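Local coordinates for protein cyanophage-like gp41-1 intein (Metagenome, PDB 6QAZ) that probably acts as a naturally split protein-splicing intein, excising itself from a precursor and joining the flanking segments through a peptide bond, at residues I52-G57 with L87-M92; G79-G84 with K95-I100. All blocks are in the same frame, centred on the assembly; numbering follows the deposited sequence.

Contact 1. Residues I52-G57 with L87-M92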
# COMPACT_ATOMS: atom_id res chain seq x y z
N ILE A 52 -0.36 -9.99 -0.59
CA ILE A 52 -0.39 -10.16 0.86
C ILE A 52 -1.84 -10.31 1.28
O ILE A 52 -2.66 -9.46 0.93
CB ILE A 52 0.26 -8.94 1.55
CG1 ILE A 52 1.69 -8.75 1.08
CG2 ILE A 52 0.14 -9.07 3.05
CD1 ILE A 52 2.34 -7.49 1.56
N THR A 53 -2.15 -11.37 2.02
CA THR A 53 -3.50 -11.62 2.53
C THR A 53 -3.47 -11.63 4.05
O THR A 53 -2.64 -12.36 4.64
CB THR A 53 -4.06 -12.96 2.03
OG1 THR A 53 -4.01 -12.98 0.59
CG2 THR A 53 -5.47 -13.21 2.50
N LEU A 54 -4.34 -10.85 4.68
CA LEU A 54 -4.41 -10.77 6.13
C LEU A 54 -5.49 -11.70 6.67
O LEU A 54 -6.35 -12.21 5.96
CB LEU A 54 -4.71 -9.33 6.57
CG LEU A 54 -3.74 -8.27 6.03
CD1 LEU A 54 -4.07 -6.95 6.62
CD2 LEU A 54 -2.29 -8.64 6.29
N GLU A 55 -5.47 -11.87 7.99
CA GLU A 55 -6.38 -12.83 8.67
C GLU A 55 -7.84 -12.39 8.59
O GLU A 55 -8.71 -13.24 8.82
CB GLU A 55 -5.94 -13.07 10.09
CG GLU A 55 -6.01 -11.86 10.94
CD GLU A 55 -5.65 -12.08 12.40
OE1 GLU A 55 -5.98 -13.17 12.95
OE2 GLU A 55 -4.93 -11.24 12.97
N ASP A 56 -8.13 -11.13 8.30
CA ASP A 56 -9.50 -10.62 8.09
C ASP A 56 -9.89 -10.66 6.61
O ASP A 56 -10.96 -10.11 6.26
CB ASP A 56 -9.68 -9.26 8.71
CG ASP A 56 -8.81 -8.21 8.06
OD1 ASP A 56 -8.07 -8.53 7.11
OD2 ASP A 56 -8.88 -7.04 8.55
N GLY A 57 -9.08 -11.27 5.77
CA GLY A 57 -9.39 -11.37 4.35
C GLY A 57 -8.80 -10.27 3.50
O GLY A 57 -8.74 -10.44 2.28
N LEU A 87 0.23 -6.38 10.05
CA LEU A 87 0.04 -5.06 9.46
C LEU A 87 -1.07 -4.34 10.21
O LEU A 87 -1.83 -4.95 10.95
CB LEU A 87 -0.26 -5.15 7.97
CG LEU A 87 0.80 -5.84 7.12
CD1 LEU A 87 0.46 -5.73 5.65
CD2 LEU A 87 2.19 -5.28 7.38
N TYR A 88 -1.19 -3.05 9.98
CA TYR A 88 -2.29 -2.25 10.53
C TYR A 88 -3.39 -2.14 9.50
O TYR A 88 -3.12 -1.85 8.33
CB TYR A 88 -1.79 -0.86 10.91
CG TYR A 88 -0.74 -0.84 11.99
CD1 TYR A 88 -1.09 -0.87 13.32
CD2 TYR A 88 0.60 -0.81 11.68
CE1 TYR A 88 -0.12 -0.84 14.31
CE2 TYR A 88 1.59 -0.80 12.65
CZ TYR A 88 1.23 -0.81 13.98
OH TYR A 88 2.22 -0.86 14.93
N VAL A 89 -4.63 -2.28 9.96
CA VAL A 89 -5.81 -2.07 9.10
C VAL A 89 -6.58 -0.91 9.66
O VAL A 89 -6.38 -0.47 10.78
CB VAL A 89 -6.68 -3.33 8.97
CG1 VAL A 89 -5.87 -4.46 8.39
CG2 VAL A 89 -7.39 -3.71 10.25
N LYS A 90 -7.50 -0.39 8.89
CA LYS A 90 -8.22 0.80 9.35
C LYS A 90 -9.00 0.40 10.59
O LYS A 90 -9.65 -0.61 10.60
CB LYS A 90 -9.07 1.41 8.24
CG LYS A 90 -9.62 2.79 8.54
CD LYS A 90 -10.36 3.41 7.35
CE LYS A 90 -11.26 4.55 7.76
NZ LYS A 90 -12.19 4.91 6.67
N GLU A 91 -9.02 1.17 11.69
CA GLU A 91 -8.14 2.21 12.18
C GLU A 91 -7.16 1.65 13.22
O GLU A 91 -7.48 1.42 14.44
CB GLU A 91 -8.92 3.30 12.88
CG GLU A 91 -8.19 4.63 12.94
CD GLU A 91 -7.78 5.14 11.56
OE1 GLU A 91 -8.65 5.30 10.71
OE2 GLU A 91 -6.62 5.32 11.35
N MET A 92 -5.94 1.58 12.77
CA MET A 92 -4.74 1.10 13.49
C MET A 92 -5.01 -0.18 14.27
O MET A 92 -4.48 -0.31 15.34
CB MET A 92 -4.22 2.23 14.37
CG MET A 92 -3.73 3.41 13.57
SD MET A 92 -2.41 2.96 12.48
CE MET A 92 -1.02 2.70 13.57

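Contact 2. Residues G79-G84 with K95-I100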
# COMPACT_ATOMS: atom_id res chain seq x y z
N GLY A 79 12.93 -7.24 2.38
CA GLY A 79 13.54 -7.08 3.72
C GLY A 79 12.97 -7.99 4.77
O GLY A 79 13.34 -7.83 5.93
N GLY A 80 12.18 -8.98 4.39
CA GLY A 80 11.75 -10.02 5.34
C GLY A 80 10.33 -9.93 5.81
O GLY A 80 9.93 -10.72 6.68
N LEU A 81 9.50 -9.01 5.28
CA LEU A 81 8.08 -9.03 5.66
C LEU A 81 7.50 -10.39 5.30
O LEU A 81 7.68 -10.84 4.17
CB LEU A 81 7.35 -7.93 4.91
CG LEU A 81 5.88 -7.75 5.28
CD1 LEU A 81 5.73 -7.29 6.73
CD2 LEU A 81 5.25 -6.73 4.38
N LYS A 82 6.85 -11.07 6.23
CA LYS A 82 6.43 -12.46 6.00
C LYS A 82 5.20 -12.79 6.84
O LYS A 82 4.79 -12.09 7.78
CB LYS A 82 7.56 -13.40 6.36
CG LYS A 82 7.94 -13.31 7.79
CD LYS A 82 9.02 -14.32 8.17
CE LYS A 82 10.36 -14.18 7.45
NZ LYS A 82 11.10 -12.93 7.80
N GLU A 83 4.67 -13.92 6.46
CA GLU A 83 3.53 -14.51 7.18
C GLU A 83 3.84 -14.56 8.68
O GLU A 83 4.97 -14.90 9.09
CB GLU A 83 3.22 -15.88 6.59
CG GLU A 83 2.89 -15.82 5.11
CD GLU A 83 3.20 -17.07 4.28
OE1 GLU A 83 3.22 -18.20 4.85
OE2 GLU A 83 3.52 -16.86 3.06
N GLY A 84 2.83 -14.23 9.47
CA GLY A 84 2.91 -14.24 10.92
C GLY A 84 3.25 -12.90 11.51
O GLY A 84 3.08 -12.73 12.73
N LYS A 95 -3.41 -6.85 12.34
CA LYS A 95 -3.92 -8.09 11.74
C LYS A 95 -2.76 -8.89 11.18
O LYS A 95 -1.88 -8.35 10.49
CB LYS A 95 -4.94 -7.80 10.64
CG LYS A 95 -6.24 -7.20 11.15
CD LYS A 95 -7.07 -8.13 11.99
CE LYS A 95 -8.25 -7.44 12.62
NZ LYS A 95 -9.02 -8.38 13.44
N LYS A 96 -2.77 -10.18 11.46
CA LYS A 96 -1.72 -11.09 10.99
C LYS A 96 -1.74 -11.22 9.47
O LYS A 96 -2.80 -11.40 8.87
CB LYS A 96 -1.94 -12.47 11.60
CG LYS A 96 -1.72 -12.74 13.08
CD LYS A 96 -0.31 -13.06 13.35
CE LYS A 96 -0.01 -13.07 14.83
NZ LYS A 96 -0.68 -14.19 15.54
N ILE A 97 -0.56 -11.28 8.90
CA ILE A 97 -0.37 -11.75 7.51
C ILE A 97 -0.52 -13.26 7.50
O ILE A 97 0.24 -13.96 8.16
CB ILE A 97 0.99 -11.33 6.97
CG1 ILE A 97 1.14 -9.80 6.91
CG2 ILE A 97 1.21 -11.93 5.58
CD1 ILE A 97 2.53 -9.34 6.55
N LEU A 98 -1.49 -13.75 6.75
CA LEU A 98 -1.67 -15.20 6.57
C LEU A 98 -0.78 -15.74 5.45
O LEU A 98 -0.30 -16.88 5.58
CB LEU A 98 -3.10 -15.52 6.22
CG LEU A 98 -4.14 -15.35 7.29
CD1 LEU A 98 -5.45 -15.91 6.78
CD2 LEU A 98 -3.78 -16.01 8.60
N LYS A 99 -0.63 -14.99 4.36
CA LYS A 99 0.02 -15.48 3.15
C LYS A 99 0.70 -14.33 2.48
O LYS A 99 0.11 -13.26 2.39
CB LYS A 99 -0.96 -16.10 2.14
CG LYS A 99 -1.86 -17.19 2.61
CD LYS A 99 -2.85 -17.53 1.55
CE LYS A 99 -4.10 -18.12 2.17
NZ LYS A 99 -4.98 -18.80 1.20
N ILE A 100 1.83 -14.61 1.88
CA ILE A 100 2.42 -13.75 0.84
C ILE A 100 2.68 -14.65 -0.36
O ILE A 100 3.35 -15.69 -0.23
CB ILE A 100 3.69 -13.06 1.32
CG1 ILE A 100 3.39 -12.25 2.59
CG2 ILE A 100 4.22 -12.18 0.19
CD1 ILE A 100 4.48 -11.36 3.07

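Contact 1. Residues I52-G57 with L87-M92
Leu54 and Leu87 lie where the two strands come nearest, with their CA atoms 8.0 Å apart, and the axes of strands 52-54 and 87-89 pass 9.9 Å from each other with their directions 63° apart, so that the two are joined by side chains and by no hydrogen bond. Leu54 divides its methyls between two partners. Its chi2 of -175° sets CD1 anti to CA, and this methyl meets Val89 CG1 at 3.5 Å, a close approach in which the two side chains slide past each other in opposite directions. The other branch, CD2, lies 4.1 Å from CD1 of Leu87, whose side chain crosses that of Leu54 at about a right angle. The same Leu87 methyl is touched by Ile52 CG2 at 4.2 Å. Both strands pair antiparallel with the long strand 93-113, and their inward-facing side chains form part of the hydrophobic interior of the all-beta fold, the HINT fold expected of an intein; Phe68 and Ile124 add to the cluster. Beyond Leu54 the chain makes a type I turn, closed by Gly57 N on Leu54 O at 2.9 Å. From this turn Asp56 reaches tip to tip toward Val89, placing OD2 4.0 Å from both CG1 and CG2 of the valine. That carboxylate oxygen also forms a salt bridge with Lys58.

Contact 2. Residues G79-G84 with K95-I100
Gly84 and Ile97 share the main-chain bond of this contact, Gly84 N donating to Ile97 O over 2.9 Å. In the Glu83 conformer described here, one of two deposited, a second bond reaches the strand from a side chain: Ile100 N donates to Glu83 OE2 at 3.1 Å, and each bond is close to straight at 165°. The amide meets OE2 on its anti side, 31° out of the carboxylate plane. A weaker CA-H...O contact links Glu83 CA to Ile97 O at 3.5 Å, giving that carbonyl a second neighbour from the loop.

Packing supplements these polar links. In the same conformer the aliphatic part of Glu83 lies against the strand backbone, with CG 3.4 Å from Leu98 O. On the buried side, Leu81 has CG anti to the backbone N (chi1 -176°), and its CD1 meets Ile97 CD1 at 3.8 Å, the two side chains crossing at about a right angle. Ile100 sends its CD1 over the loop main chain, 3.4 Å from Leu81 O and 3.7 Å from Lys82 CA.

The Gly84 bond lies beside the Met85-Ile97 pair, where the loop leads into strand 86-89. Glu83, as modelled in this conformer, packs along strand 93-113 at a classic beta bulge, in which Leu98 and Lys99 both face Thr53 of strand 45-54.

From the N terminus, the chain runs in the order 52-57, 79-84, 87-92 and 95-100, so the two contacts cross. Contact 1 closes a loop of 29 residues that includes the first segment of contact 2; contact 2 then closes a shorter loop of 10 residues holding strand 86-89, and ends beyond contact 1. Strand 93-113 joins them, pairing with both 45-54 and 86-89. Direct links run between 52-57 and 95-100: Thr53 O lies 2.8 Å from Leu98 N, and Glu55 OE2 is 2.8 Å from Lys96 N, both probable hydrogen bonds. Contact 1 packs strand 45-54 and the 54-57 turn against strand 86-89, while contact 2 fixes the 79-84 loop to strand 93-113.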